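Local coordinates for protein beta-N-acetylhexosaminidase (Thermotoga neapolitana, PDB 5BZA) that probably hydrolyses terminal non-reducing N-acetyl-D-hexosamine residues from N-acetyl-beta-D-hexosaminides, as a thermostable glycoside hydrolase of family 3, at residues B[21-25]-B[51-55]; B[29-35]-B[57-63]; B[15-20]-B[277-281]; B[26-30]-B[281-286]. The contacts are given in a common frame with arbitrary orientation. Numbering follows the deposited sequence.

Interaction 1: B[21-25]-B[51-55]; sequences REVIQ and FLSRN. With CD (cadmium ion), chain S.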
loop_
_atom_site.group_PDB
_atom_site.type_symbol
_atom_site.label_atom_id
_atom_site.label_comp_id
_atom_site.label_asym_id
_atom_site.label_seq_id
_atom_site.Cartn_x
_atom_site.Cartn_y
_atom_site.Cartn_z
ATOM N N ARG B 21 10.782 22.846 -2.840
ATOM C CA ARG B 21 11.303 22.917 -4.199
ATOM C C ARG B 21 12.457 23.919 -4.309
ATOM O O ARG B 21 13.429 23.660 -5.026
ATOM C CB ARG B 21 10.200 23.294 -5.205
ATOM C CG ARG B 21 8.977 22.394 -5.169
ATOM C CD ARG B 21 7.826 22.849 -6.123
ATOM N NE ARG B 21 6.637 22.410 -5.411
ATOM C CZ ARG B 21 5.775 23.215 -4.814
ATOM N NH1 ARG B 21 5.877 24.520 -4.957
ATOM N NH2 ARG B 21 4.765 22.700 -4.130
ATOM N N GLU B 22 12.326 25.075 -3.653
ATOM C CA GLU B 22 13.379 26.092 -3.658
ATOM C C GLU B 22 14.701 25.504 -3.139
ATOM O O GLU B 22 15.729 25.637 -3.807
ATOM C CB GLU B 22 13.016 27.330 -2.790
ATOM C CG GLU B 22 12.115 28.427 -3.441
ATOM C CD GLU B 22 11.662 29.540 -2.446
ATOM O OE1 GLU B 22 12.315 29.710 -1.373
ATOM O OE2 GLU B 22 10.660 30.257 -2.751
ATOM N N VAL B 23 14.672 24.876 -1.960
ATOM C CA VAL B 23 15.897 24.317 -1.359
ATOM C C VAL B 23 16.482 23.251 -2.259
ATOM O O VAL B 23 17.677 23.271 -2.540
ATOM C CB VAL B 23 15.663 23.719 0.029
ATOM C CG1 VAL B 23 16.907 22.963 0.506
ATOM C CG2 VAL B 23 15.282 24.799 0.985
ATOM N N ILE B 24 15.622 22.353 -2.751
ATOM C CA ILE B 24 16.097 21.259 -3.597
ATOM C C ILE B 24 16.759 21.815 -4.843
ATOM O O ILE B 24 17.843 21.365 -5.241
ATOM C CB ILE B 24 14.957 20.317 -4.000
ATOM C CG1 ILE B 24 14.525 19.472 -2.812
ATOM C CG2 ILE B 24 15.406 19.356 -5.059
ATOM C CD1 ILE B 24 13.319 18.566 -3.114
ATOM N N GLN B 25 16.137 22.833 -5.435
ATOM C CA GLN B 25 16.662 23.396 -6.685
ATOM C C GLN B 25 17.902 24.247 -6.461
ATOM O O GLN B 25 18.803 24.284 -7.296
ATOM C CB GLN B 25 15.582 24.192 -7.422
ATOM C CG GLN B 25 14.605 23.281 -8.129
ATOM C CD GLN B 25 13.531 24.012 -8.941
ATOM O OE1 GLN B 25 13.009 25.055 -8.536
ATOM N NE2 GLN B 25 13.203 23.455 -10.091
ATOM N N PHE B 51 7.742 15.854 -8.890
ATOM C CA PHE B 51 8.791 16.854 -8.799
ATOM C C PHE B 51 10.210 16.222 -8.866
ATOM O O PHE B 51 11.098 16.731 -9.584
ATOM C CB PHE B 51 8.621 17.684 -7.530
ATOM C CG PHE B 51 9.698 18.695 -7.331
ATOM C CD1 PHE B 51 9.643 19.916 -7.977
ATOM C CD2 PHE B 51 10.793 18.406 -6.515
ATOM C CE1 PHE B 51 10.654 20.842 -7.808
ATOM C CE2 PHE B 51 11.815 19.330 -6.331
ATOM C CZ PHE B 51 11.749 20.550 -6.976
ATOM N N LEU B 52 10.441 15.134 -8.134
ATOM C CA LEU B 52 11.791 14.558 -8.091
ATOM C C LEU B 52 12.191 14.021 -9.454
ATOM O O LEU B 52 13.345 14.183 -9.864
ATOM C CB LEU B 52 11.887 13.452 -7.031
ATOM C CG LEU B 52 11.743 13.951 -5.583
ATOM C CD1 LEU B 52 11.635 12.780 -4.578
ATOM C CD2 LEU B 52 12.888 14.864 -5.256
ATOM N N SER B 53 11.226 13.451 -10.187
ATOM C CA SER B 53 11.519 12.875 -11.529
ATOM C C SER B 53 12.034 13.907 -12.547
ATOM O O SER B 53 12.701 13.571 -13.534
ATOM C CB SER B 53 10.288 12.194 -12.100
ATOM O OG SER B 53 9.425 13.167 -12.685
ATOM N N ARG B 54 11.675 15.159 -12.320
ATOM C CA ARG B 54 12.021 16.248 -13.210
ATOM C C ARG B 54 13.251 17.067 -12.787
ATOM O O ARG B 54 13.706 17.975 -13.491
ATOM C CB ARG B 54 10.796 17.130 -13.280
ATOM C CG ARG B 54 9.681 16.338 -13.866
ATOM C CD ARG B 54 8.400 17.107 -13.822
ATOM N NE ARG B 54 7.507 16.585 -14.836
ATOM C CZ ARG B 54 6.471 17.259 -15.309
ATOM N NH1 ARG B 54 6.185 18.466 -14.807
ATOM N NH2 ARG B 54 5.733 16.715 -16.277
ATOM N N ASN B 55 13.810 16.757 -11.640
ATOM C CA ASN B 55 14.825 17.640 -11.162
ATOM C C ASN B 55 16.130 16.954 -10.931
ATOM O O ASN B 55 16.843 17.335 -10.032
ATOM C CB ASN B 55 14.333 18.322 -9.890
ATOM C CG ASN B 55 13.358 19.454 -10.191
ATOM O OD1 ASN B 55 13.743 20.625 -10.324
ATOM N ND2 ASN B 55 12.085 19.096 -10.340
HETATM CD CD CD S . 3.612 18.205 -15.653
#
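One side-chain amide, that of Asn55, works in two directions at once: Asn55 ND2 donates to Phe51 O at 2.7 Å within its own segment, and Asn55 OD1 accepts across the interface from Gln25 NE2 at 2.9 Å, with an N-H...O angle of 149°. The contact joins two neighbouring outer helices, 18-27 and 42-54, of the TIM-barrel domain of this family 3 enzyme. Arg54 takes no part in the packing; its NH1 and NH2 each lie 2.7 Å from the cadmium ion CD, which Glu327 OE1 also binds. The joint is made mainly by Phe51, the residue most covered here, by 88 Å², whose CA-CB bond is directed at helix 18-27. Arg21 CG lies over one face of the Phe51 ring, 3.8 Å from the centroid and 25° off the normal, a CH-pi contact made by the aliphatic part of the side chain, while its charged end pairs with Glu18. The apolar seam continues inward, where Phe58 meets both Ile24 and Leu52; along it Ile24 CD1 reaches Phe51 CE2 at 3.6 Å and Leu52 CD2 at 4.3 Å.

Interaction 2: B[29-35]-B[57-63]; sequences PAGVLIY and RFIVSSD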
loop_
_atom_site.group_PDB
_atom_site.type_symbol
_atom_site.label_atom_id
_atom_site.label_comp_id
_atom_site.label_asym_id
_atom_site.label_seq_id
_atom_site.Cartn_x
_atom_site.Cartn_y
_atom_site.Cartn_z
ATOM N N PRO B 29 20.543 18.639 -3.124
ATOM C CA PRO B 29 20.960 17.520 -2.277
ATOM C C PRO B 29 20.832 16.235 -3.046
ATOM O O PRO B 29 19.850 16.102 -3.793
ATOM C CB PRO B 29 19.965 17.546 -1.117
ATOM C CG PRO B 29 18.746 18.251 -1.702
ATOM C CD PRO B 29 19.293 19.256 -2.658
ATOM N N ALA B 30 21.749 15.297 -2.845
ATOM C CA ALA B 30 21.708 14.063 -3.597
ATOM C C ALA B 30 20.701 13.098 -2.983
ATOM O O ALA B 30 20.182 12.206 -3.681
ATOM C CB ALA B 30 23.099 13.424 -3.649
ATOM N N GLY B 31 20.368 13.300 -1.708
ATOM C CA GLY B 31 19.506 12.362 -1.007
ATOM C C GLY B 31 18.224 12.969 -0.444
ATOM O O GLY B 31 18.253 14.082 0.111
ATOM N N VAL B 32 17.113 12.220 -0.579
ATOM C CA VAL B 32 15.801 12.657 -0.149
ATOM C C VAL B 32 15.233 11.547 0.723
ATOM O O VAL B 32 15.108 10.386 0.295
ATOM C CB VAL B 32 14.836 12.938 -1.392
ATOM C CG1 VAL B 32 13.363 13.092 -0.954
ATOM C CG2 VAL B 32 15.278 14.169 -2.181
ATOM N N LEU B 33 14.919 11.894 1.954
ATOM C CA LEU B 33 14.256 10.994 2.888
ATOM C C LEU B 33 12.873 11.562 3.062
ATOM O O LEU B 33 12.730 12.784 3.351
ATOM C CB LEU B 33 14.973 10.928 4.244
ATOM C CG LEU B 33 14.215 10.330 5.450
ATOM C CD1 LEU B 33 13.759 8.898 5.156
ATOM C CD2 LEU B 33 15.104 10.344 6.742
ATOM N N ILE B 34 11.868 10.711 2.866
ATOM C CA ILE B 34 10.505 11.164 2.871
ATOM C C ILE B 34 9.885 10.716 4.181
ATOM O O ILE B 34 9.854 9.523 4.500
ATOM C CB ILE B 34 9.700 10.617 1.653
ATOM C CG1 ILE B 34 10.421 10.938 0.339
ATOM C CG2 ILE B 34 8.271 11.169 1.664
ATOM C CD1 ILE B 34 9.677 10.399 -0.877
ATOM N N TYR B 35 9.420 11.699 4.945
ATOM C CA TYR B 35 8.850 11.447 6.257
ATOM C C TYR B 35 7.307 11.293 6.223
ATOM O O TYR B 35 6.662 11.605 5.227
ATOM C CB TYR B 35 9.280 12.577 7.183
ATOM C CG TYR B 35 10.695 12.447 7.770
ATOM C CD1 TYR B 35 11.136 11.253 8.306
ATOM C CD2 TYR B 35 11.563 13.555 7.826
ATOM C CE1 TYR B 35 12.424 11.139 8.868
ATOM C CE2 TYR B 35 12.855 13.456 8.383
ATOM C CZ TYR B 35 13.279 12.241 8.903
ATOM O OH TYR B 35 14.552 12.118 9.468
ATOM N N ARG B 57 18.893 13.398 -10.640
ATOM C CA ARG B 57 19.030 12.103 -9.973
ATOM C C ARG B 57 19.061 12.298 -8.470
ATOM O O ARG B 57 19.783 13.171 -7.980
ATOM C CB ARG B 57 20.313 11.384 -10.418
ATOM C CG ARG B 57 20.388 11.000 -11.900
ATOM C CD ARG B 57 21.767 10.404 -12.225
ATOM N NE ARG B 57 22.863 11.237 -11.711
ATOM C CZ ARG B 57 24.088 10.791 -11.421
ATOM N NH1 ARG B 57 24.387 9.502 -11.578
ATOM N NH2 ARG B 57 25.018 11.630 -10.964
ATOM N N PHE B 58 18.252 11.522 -7.744
ATOM C CA PHE B 58 18.236 11.585 -6.301
ATOM C C PHE B 58 18.278 10.163 -5.771
ATOM O O PHE B 58 17.710 9.270 -6.385
ATOM C CB PHE B 58 16.983 12.260 -5.756
ATOM C CG PHE B 58 16.748 13.641 -6.260
ATOM C CD1 PHE B 58 15.976 13.854 -7.426
ATOM C CD2 PHE B 58 17.236 14.742 -5.548
ATOM C CE1 PHE B 58 15.710 15.141 -7.874
ATOM C CE2 PHE B 58 16.985 16.026 -5.983
ATOM C CZ PHE B 58 16.211 16.243 -7.159
ATOM N N ILE B 59 18.922 9.972 -4.620
ATOM C CA ILE B 59 18.716 8.800 -3.794
ATOM C C ILE B 59 17.478 9.085 -2.948
ATOM O O ILE B 59 17.457 10.089 -2.212
ATOM C CB ILE B 59 19.945 8.510 -2.872
ATOM C CG1 ILE B 59 21.214 8.429 -3.720
ATOM C CG2 ILE B 59 19.721 7.212 -2.076
ATOM C CD1 ILE B 59 22.477 8.434 -2.925
ATOM N N VAL B 60 16.460 8.221 -3.055
ATOM C CA VAL B 60 15.172 8.434 -2.397
ATOM C C VAL B 60 14.930 7.317 -1.402
ATOM O O VAL B 60 14.918 6.133 -1.787
ATOM C CB VAL B 60 13.953 8.471 -3.409
ATOM C CG1 VAL B 60 12.609 8.687 -2.665
ATOM C CG2 VAL B 60 14.162 9.539 -4.477
ATOM N N SER B 61 14.721 7.676 -0.132
ATOM C CA SER B 61 14.730 6.682 0.908
ATOM C C SER B 61 13.546 6.858 1.869
ATOM O O SER B 61 12.919 7.929 1.936
ATOM C CB SER B 61 16.073 6.778 1.686
ATOM O OG SER B 61 16.267 5.612 2.454
ATOM N N SER B 62 13.276 5.814 2.647
ATOM C CA SER B 62 12.313 5.874 3.740
ATOM C C SER B 62 12.869 5.155 4.965
ATOM O O SER B 62 13.861 4.398 4.854
ATOM C CB SER B 62 10.997 5.220 3.340
ATOM O OG SER B 62 11.177 3.806 3.377
ATOM N N ASP B 63 12.184 5.329 6.097
ATOM C CA ASP B 63 12.495 4.576 7.307
ATOM C C ASP B 63 11.587 3.366 7.474
ATOM O O ASP B 63 11.282 2.964 8.605
ATOM C CB ASP B 63 12.363 5.434 8.577
ATOM C CG ASP B 63 13.455 6.458 8.719
ATOM O OD1 ASP B 63 14.576 6.196 8.256
ATOM O OD2 ASP B 63 13.192 7.509 9.351
HETATM O O HOH W 1 10.464 7.499 6.726
#
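Strands 31-34 and 59-62 are neighbouring parallel strands of the TIM-barrel sheet, 4.7 Å apart at closest approach and inclined by 25°. Four backbone hydrogen bonds stitch them together in the alternating parallel pattern: Ile59 N to Ala30 O (2.7 Å), Val32 N to Ile59 O (2.7 Å), Ser61 N to Val32 O (2.8 Å) and Ile34 N to Ser61 O (3.1 Å), all with angles of 152-162°. Thus Ile59 and Ser61 spend both N and O on segment 29-35, whereas Val60 N turns to Asn109 OD1, and Asn109 ND2 donates to Phe58 O. Gly31 and Leu33 bond the other way, to strand 9-13. The serine hydroxyls look elsewhere: Ser62 OG is hydrogen-bonded to His64 N, and Ser61 OG makes a weak hydrogen bond with Met110 O. Val32 and Val60 share one sheet face, where Val32 CG2 meets Phe58 CD2 at 3.9 Å and helix 42-54 covers Val32; Leu33, Ile59 and Ser61 lie on the other. Beyond Ile34 the strands separate, and a water completes the ladder: it donates to Ile34 O at 3.1 Å and accepts from Asp63 N at 2.8 Å.

Interaction 3: B[15-20]-B[277-281]; sequences DFNEEA and NFRDL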
loop_
_atom_site.group_PDB
_atom_site.type_symbol
_atom_site.label_atom_id
_atom_site.label_comp_id
_atom_site.label_asym_id
_atom_site.label_seq_id
_atom_site.Cartn_x
_atom_site.Cartn_y
_atom_site.Cartn_z
ATOM N N ASP B 15 7.316 17.794 4.780
ATOM C CA ASP B 15 6.359 18.561 4.015
ATOM C C ASP B 15 6.919 18.736 2.595
ATOM O O ASP B 15 8.128 18.584 2.374
ATOM C CB ASP B 15 6.060 19.913 4.714
ATOM C CG ASP B 15 4.776 20.591 4.167
ATOM O OD1 ASP B 15 4.093 19.931 3.376
ATOM O OD2 ASP B 15 4.404 21.719 4.578
ATOM N N PHE B 16 6.035 19.001 1.625
ATOM C CA PHE B 16 6.453 19.297 0.262
ATOM C C PHE B 16 5.730 20.560 -0.185
ATOM O O PHE B 16 4.510 20.653 -0.074
ATOM C CB PHE B 16 6.162 18.131 -0.689
ATOM C CG PHE B 16 6.451 18.455 -2.127
ATOM C CD1 PHE B 16 7.746 18.714 -2.552
ATOM C CD2 PHE B 16 5.401 18.554 -3.055
ATOM C CE1 PHE B 16 8.005 19.029 -3.889
ATOM C CE2 PHE B 16 5.648 18.863 -4.374
ATOM C CZ PHE B 16 6.951 19.102 -4.805
ATOM N N ASN B 17 6.474 21.565 -0.623
ATOM C CA ASN B 17 5.886 22.877 -0.804
ATOM C C ASN B 17 6.877 23.723 -1.564
ATOM O O ASN B 17 7.886 23.201 -2.054
ATOM C CB ASN B 17 5.501 23.502 0.546
ATOM C CG ASN B 17 6.663 23.474 1.560
ATOM O OD1 ASN B 17 7.824 23.711 1.202
ATOM N ND2 ASN B 17 6.338 23.232 2.822
ATOM N N GLU B 18 6.597 25.018 -1.707
ATOM C CA GLU B 18 7.443 25.838 -2.597
ATOM C C GLU B 18 8.808 26.001 -1.916
ATOM O O GLU B 18 9.827 25.990 -2.600
ATOM C CB GLU B 18 6.781 27.189 -2.932
ATOM C CG GLU B 18 7.311 28.019 -4.159
ATOM C CD GLU B 18 7.076 27.335 -5.571
ATOM O OE1 GLU B 18 6.741 26.122 -5.621
ATOM O OE2 GLU B 18 7.139 28.019 -6.640
ATOM N N GLU B 19 8.849 26.075 -0.581
ATOM C CA GLU B 19 10.151 26.168 0.097
ATOM C C GLU B 19 10.994 24.910 -0.215
ATOM O O GLU B 19 12.173 25.017 -0.594
ATOM C CB GLU B 19 10.005 26.338 1.618
ATOM C CG GLU B 19 11.346 26.518 2.355
ATOM C CD GLU B 19 11.204 26.774 3.865
ATOM O OE1 GLU B 19 10.117 26.491 4.422
ATOM O OE2 GLU B 19 12.190 27.235 4.502
ATOM N N ALA B 20 10.373 23.734 -0.078
ATOM C CA ALA B 20 11.042 22.488 -0.414
ATOM C C ALA B 20 11.591 22.478 -1.853
ATOM O O ALA B 20 12.764 22.193 -2.063
ATOM C CB ALA B 20 10.109 21.329 -0.171
ATOM N N ASN B 277 15.637 17.636 8.583
ATOM C CA ASN B 277 14.850 18.790 8.188
ATOM C C ASN B 277 15.500 19.543 7.026
ATOM O O ASN B 277 16.560 20.134 7.200
ATOM C CB ASN B 277 14.663 19.744 9.358
ATOM C CG ASN B 277 13.635 20.819 9.080
ATOM O OD1 ASN B 277 13.291 21.114 7.910
ATOM N ND2 ASN B 277 13.136 21.436 10.154
ATOM N N PHE B 278 14.846 19.558 5.860
ATOM C CA PHE B 278 15.427 20.186 4.668
ATOM C C PHE B 278 15.670 21.664 4.900
ATOM O O PHE B 278 16.556 22.263 4.301
ATOM C CB PHE B 278 14.509 19.993 3.444
ATOM C CG PHE B 278 13.199 20.750 3.533
ATOM C CD1 PHE B 278 12.100 20.190 4.204
ATOM C CD2 PHE B 278 13.062 22.024 2.957
ATOM C CE1 PHE B 278 10.879 20.881 4.293
ATOM C CE2 PHE B 278 11.849 22.712 3.035
ATOM C CZ PHE B 278 10.761 22.148 3.715
ATOM N N ARG B 279 14.877 22.244 5.783
ATOM C CA ARG B 279 15.055 23.635 6.121
ATOM C C ARG B 279 16.425 23.884 6.789
ATOM O O ARG B 279 16.899 25.006 6.774
ATOM C CB ARG B 279 13.901 24.138 6.997
ATOM C CG ARG B 279 12.522 24.086 6.298
ATOM C CD ARG B 279 11.379 24.512 7.224
ATOM N NE ARG B 279 10.109 24.653 6.496
ATOM C CZ ARG B 279 9.088 23.793 6.548
ATOM N NH1 ARG B 279 9.136 22.750 7.393
ATOM N NH2 ARG B 279 7.986 24.017 5.801
ATOM N N ASP B 280 17.064 22.862 7.365
ATOM C CA ASP B 280 18.428 23.046 7.900
ATOM C C ASP B 280 19.509 23.016 6.835
ATOM O O ASP B 280 20.676 23.243 7.150
ATOM C CB ASP B 280 18.774 21.973 8.929
ATOM C CG ASP B 280 17.976 22.109 10.165
ATOM O OD1 ASP B 280 17.719 23.259 10.584
ATOM O OD2 ASP B 280 17.559 21.075 10.698
ATOM N N LEU B 281 19.148 22.689 5.599
ATOM C CA LEU B 281 20.194 22.485 4.600
ATOM C C LEU B 281 21.091 23.723 4.395
ATOM O O LEU B 281 22.303 23.580 4.352
ATOM C CB LEU B 281 19.590 22.044 3.272
ATOM C CG LEU B 281 20.600 21.798 2.148
ATOM C CD1 LEU B 281 21.690 20.849 2.611
ATOM C CD2 LEU B 281 19.895 21.223 0.930
HETATM O O HOH W 2 6.110 22.342 6.876
#
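A salt bridge between Glu19 and Arg279 is the strongest polar link: Arg279 NE donates to Glu19 OE1 at 2.8 Å with an angle of 158°, and the carboxylate oxygen lies near the guanidinium plane. A second, looser connection runs through a water that accepts from Arg279 NH2 at 2.7 Å and donates to Asp15 OD2 at 2.9 Å. Direct approach of Asp15 OD2 to Arg279 NH2 stops at 4.4 Å, beyond salt-bridge range, and the strongest partner of Asp15 is Arg376, which its OD1 meets. Each segment also organises itself. Asn17 is the N-cap of helix 18-27, its OD1 accepting from Ala20 N at 2.9 Å, while Asn277 OD1 accepts from Arg279 N at 2.9 Å in an Asx turn that shapes the approach to helix 281-293. Beneath the polar layer, Phe278 supplies the packing and is the residue most covered here, by 83 Å². Ala20 CB stands over its ring face, 4.2 Å from the centroid and 24° off the normal, and Glu19 CG lies at the ring edge, 3.9 Å from Phe278 CE2. Phe13 stacks on Phe278 from strand 9-13. The capped start of the first outer helix thus meets the loop following the last strand, 273-275, an arrangement belonging to the closure of a TIM barrel, in which first and last beta-alpha units become neighbours.

Interaction 4: B[26-30]-B[281-286]; sequences KYRPA and LPVYYE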
loop_
_atom_site.group_PDB
_atom_site.type_symbol
_atom_site.label_atom_id
_atom_site.label_comp_id
_atom_site.label_asym_id
_atom_site.label_seq_id
_atom_site.Cartn_x
_atom_site.Cartn_y
_atom_site.Cartn_z
ATOM N N LYS B 26 17.956 24.946 -5.342
ATOM C CA LYS B 26 19.135 25.736 -5.023
ATOM C C LYS B 26 20.357 24.876 -4.665
ATOM O O LYS B 26 21.440 25.126 -5.181
ATOM C CB LYS B 26 18.853 26.714 -3.885
ATOM C CG LYS B 26 20.055 27.652 -3.618
ATOM C CD LYS B 26 19.728 28.705 -2.564
ATOM C CE LYS B 26 20.904 29.658 -2.393
ATOM N NZ LYS B 26 20.594 30.802 -1.487
ATOM N N TYR B 27 20.190 23.869 -3.801
ATOM C CA TYR B 27 21.351 23.133 -3.277
ATOM C C TYR B 27 21.629 21.779 -3.906
ATOM O O TYR B 27 22.724 21.241 -3.734
ATOM C CB TYR B 27 21.203 22.964 -1.769
ATOM C CG TYR B 27 21.175 24.289 -1.065
ATOM C CD1 TYR B 27 22.346 24.986 -0.797
ATOM C CD2 TYR B 27 19.961 24.901 -0.748
ATOM C CE1 TYR B 27 22.303 26.232 -0.151
ATOM C CE2 TYR B 27 19.915 26.125 -0.109
ATOM C CZ TYR B 27 21.079 26.782 0.186
ATOM O OH TYR B 27 20.998 28.013 0.812
ATOM N N ARG B 28 20.646 21.233 -4.612
ATOM C CA ARG B 28 20.762 19.919 -5.257
ATOM C C ARG B 28 21.263 18.838 -4.245
ATOM O O ARG B 28 22.282 18.169 -4.486
ATOM C CB ARG B 28 21.733 19.988 -6.448
ATOM C CG ARG B 28 21.453 21.077 -7.496
ATOM C CD ARG B 28 20.097 20.957 -8.163
ATOM N NE ARG B 28 19.784 22.166 -8.943
ATOM C CZ ARG B 28 18.691 22.329 -9.691
ATOM N NH1 ARG B 28 17.804 21.344 -9.786
ATOM N NH2 ARG B 28 18.489 23.475 -10.344
ATOM N N PRO B 29 20.543 18.639 -3.124
ATOM C CA PRO B 29 20.960 17.520 -2.277
ATOM C C PRO B 29 20.832 16.235 -3.046
ATOM O O PRO B 29 19.850 16.102 -3.793
ATOM C CB PRO B 29 19.965 17.546 -1.117
ATOM C CG PRO B 29 18.746 18.251 -1.702
ATOM C CD PRO B 29 19.293 19.256 -2.658
ATOM N N ALA B 30 21.749 15.297 -2.845
ATOM C CA ALA B 30 21.708 14.063 -3.597
ATOM C C ALA B 30 20.701 13.098 -2.983
ATOM O O ALA B 30 20.182 12.206 -3.681
ATOM C CB ALA B 30 23.099 13.424 -3.649
ATOM N N LEU B 281 19.148 22.689 5.599
ATOM C CA LEU B 281 20.194 22.485 4.600
ATOM C C LEU B 281 21.091 23.723 4.395
ATOM O O LEU B 281 22.303 23.580 4.352
ATOM C CB LEU B 281 19.590 22.044 3.272
ATOM C CG LEU B 281 20.600 21.798 2.148
ATOM C CD1 LEU B 281 21.690 20.849 2.611
ATOM C CD2 LEU B 281 19.895 21.223 0.930
ATOM N N PRO B 282 20.510 24.937 4.293
ATOM C CA PRO B 282 21.430 26.065 4.085
ATOM C C PRO B 282 22.505 26.240 5.200
ATOM O O PRO B 282 23.690 26.344 4.858
ATOM C CB PRO B 282 20.488 27.271 4.019
ATOM C CG PRO B 282 19.206 26.711 3.518
ATOM C CD PRO B 282 19.098 25.355 4.172
ATOM N N VAL B 283 22.127 26.273 6.474
ATOM C CA VAL B 283 23.141 26.401 7.536
ATOM C C VAL B 283 24.259 25.379 7.359
ATOM O O VAL B 283 25.409 25.745 7.069
ATOM C CB VAL B 283 22.558 26.258 8.929
ATOM C CG1 VAL B 283 23.660 26.363 9.920
ATOM C CG2 VAL B 283 21.559 27.371 9.155
ATOM N N TYR B 284 23.913 24.100 7.473
ATOM C CA TYR B 284 24.899 23.054 7.278
ATOM C C TYR B 284 25.658 23.236 5.985
ATOM O O TYR B 284 26.892 23.148 5.970
ATOM C CB TYR B 284 24.230 21.702 7.317
ATOM C CG TYR B 284 23.836 21.313 8.699
ATOM C CD1 TYR B 284 22.702 21.849 9.277
ATOM C CD2 TYR B 284 24.607 20.420 9.443
ATOM C CE1 TYR B 284 22.312 21.503 10.552
ATOM C CE2 TYR B 284 24.224 20.053 10.717
ATOM C CZ TYR B 284 23.075 20.608 11.270
ATOM O OH TYR B 284 22.675 20.279 12.547
ATOM N N TYR B 285 24.933 23.549 4.914
ATOM C CA TYR B 285 25.557 23.663 3.600
ATOM C C TYR B 285 26.634 24.750 3.663
ATOM O O TYR B 285 27.784 24.557 3.217
ATOM C CB TYR B 285 24.514 24.000 2.505
ATOM C CG TYR B 285 25.063 23.960 1.100
ATOM C CD1 TYR B 285 25.035 22.777 0.374
ATOM C CD2 TYR B 285 25.612 25.091 0.501
ATOM C CE1 TYR B 285 25.539 22.714 -0.910
ATOM C CE2 TYR B 285 26.129 25.037 -0.790
ATOM C CZ TYR B 285 26.073 23.847 -1.491
ATOM O OH TYR B 285 26.561 23.755 -2.764
ATOM N N GLU B 286 26.255 25.906 4.205
ATOM C CA GLU B 286 27.177 27.037 4.160
ATOM C C GLU B 286 28.342 26.656 5.062
ATOM O O GLU B 286 29.518 26.924 4.747
ATOM C CB GLU B 286 26.527 28.362 4.607
ATOM C CG GLU B 286 25.510 28.976 3.581
ATOM C CD GLU B 286 26.081 29.228 2.157
ATOM O OE1 GLU B 286 27.185 29.823 2.017
ATOM O OE2 GLU B 286 25.388 28.859 1.167
#
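Tyr27, near the end of helix 18-27, is the knob of this helix-helix contact: its side chain drops into a hollow bounded by Leu281, Pro282, Tyr285 and Glu286 on the first turns of helix 281-293. The fit is close, since 132 Å² of Tyr27 is covered, out of 297 Å² buried by both segments together. Each wall touches a different part of the knob. Leu281 CD2 fills the space by the base, 3.5 Å from Tyr27 CB, and also reaches Pro29 CG at 4.1 Å, so one methyl bridges the helix end and the loop after it. Toward the tip, the proline ring borders the tyrosine, with Tyr27 CE2 3.7 Å from Pro282 CG and Tyr27 OH 3.3 Å from Pro282 CB. Tyr285 supplies a flat wall: the edge of Tyr27 points at its face, with centroids 4.8 Å apart and planes at 62°, and Tyr27 CD1 comes to 3.5 Å from Tyr285 CG. Glu286 OE2 closes the rim near the plane of the Tyr27 ring, 4.3 Å from CE1. Behind the contact, Leu281 continues onto Phe9 and Cys11 of strand 9-13, and Leu5 lies against Tyr285. The TIM-barrel helices after the first strand, 9-13, and after the eighth, 273-275, thus meet without a directional polar bond between these segments, so the joint depends on the close apolar and aromatic fit of Tyr27 in its hollow.

Overall arrangement
All four contacts belong to the TIM-barrel domain, and helix 18-27 takes part in three of them. Interaction 2 is the most buried, about 6 Å from the chain centre to its own centre, and relies on backbone bonds; the others, at about 11-17 Å, are partly buried and depend on side chains. Interaction 1 packs helix 18-27 against helix 42-54, its neighbour on the outside of the barrel, whereas interactions 3 and 4 pack it against the loop and helix that follow the eighth strand, 273-275, sharing Leu281. Interactions 1 and 3 pair apolar layers with polar margins; interaction 4 lacks cross-segment polar bonds. Phe58 ties interaction 1 to interaction 2, its CE1 3.2 Å from Leu52 O.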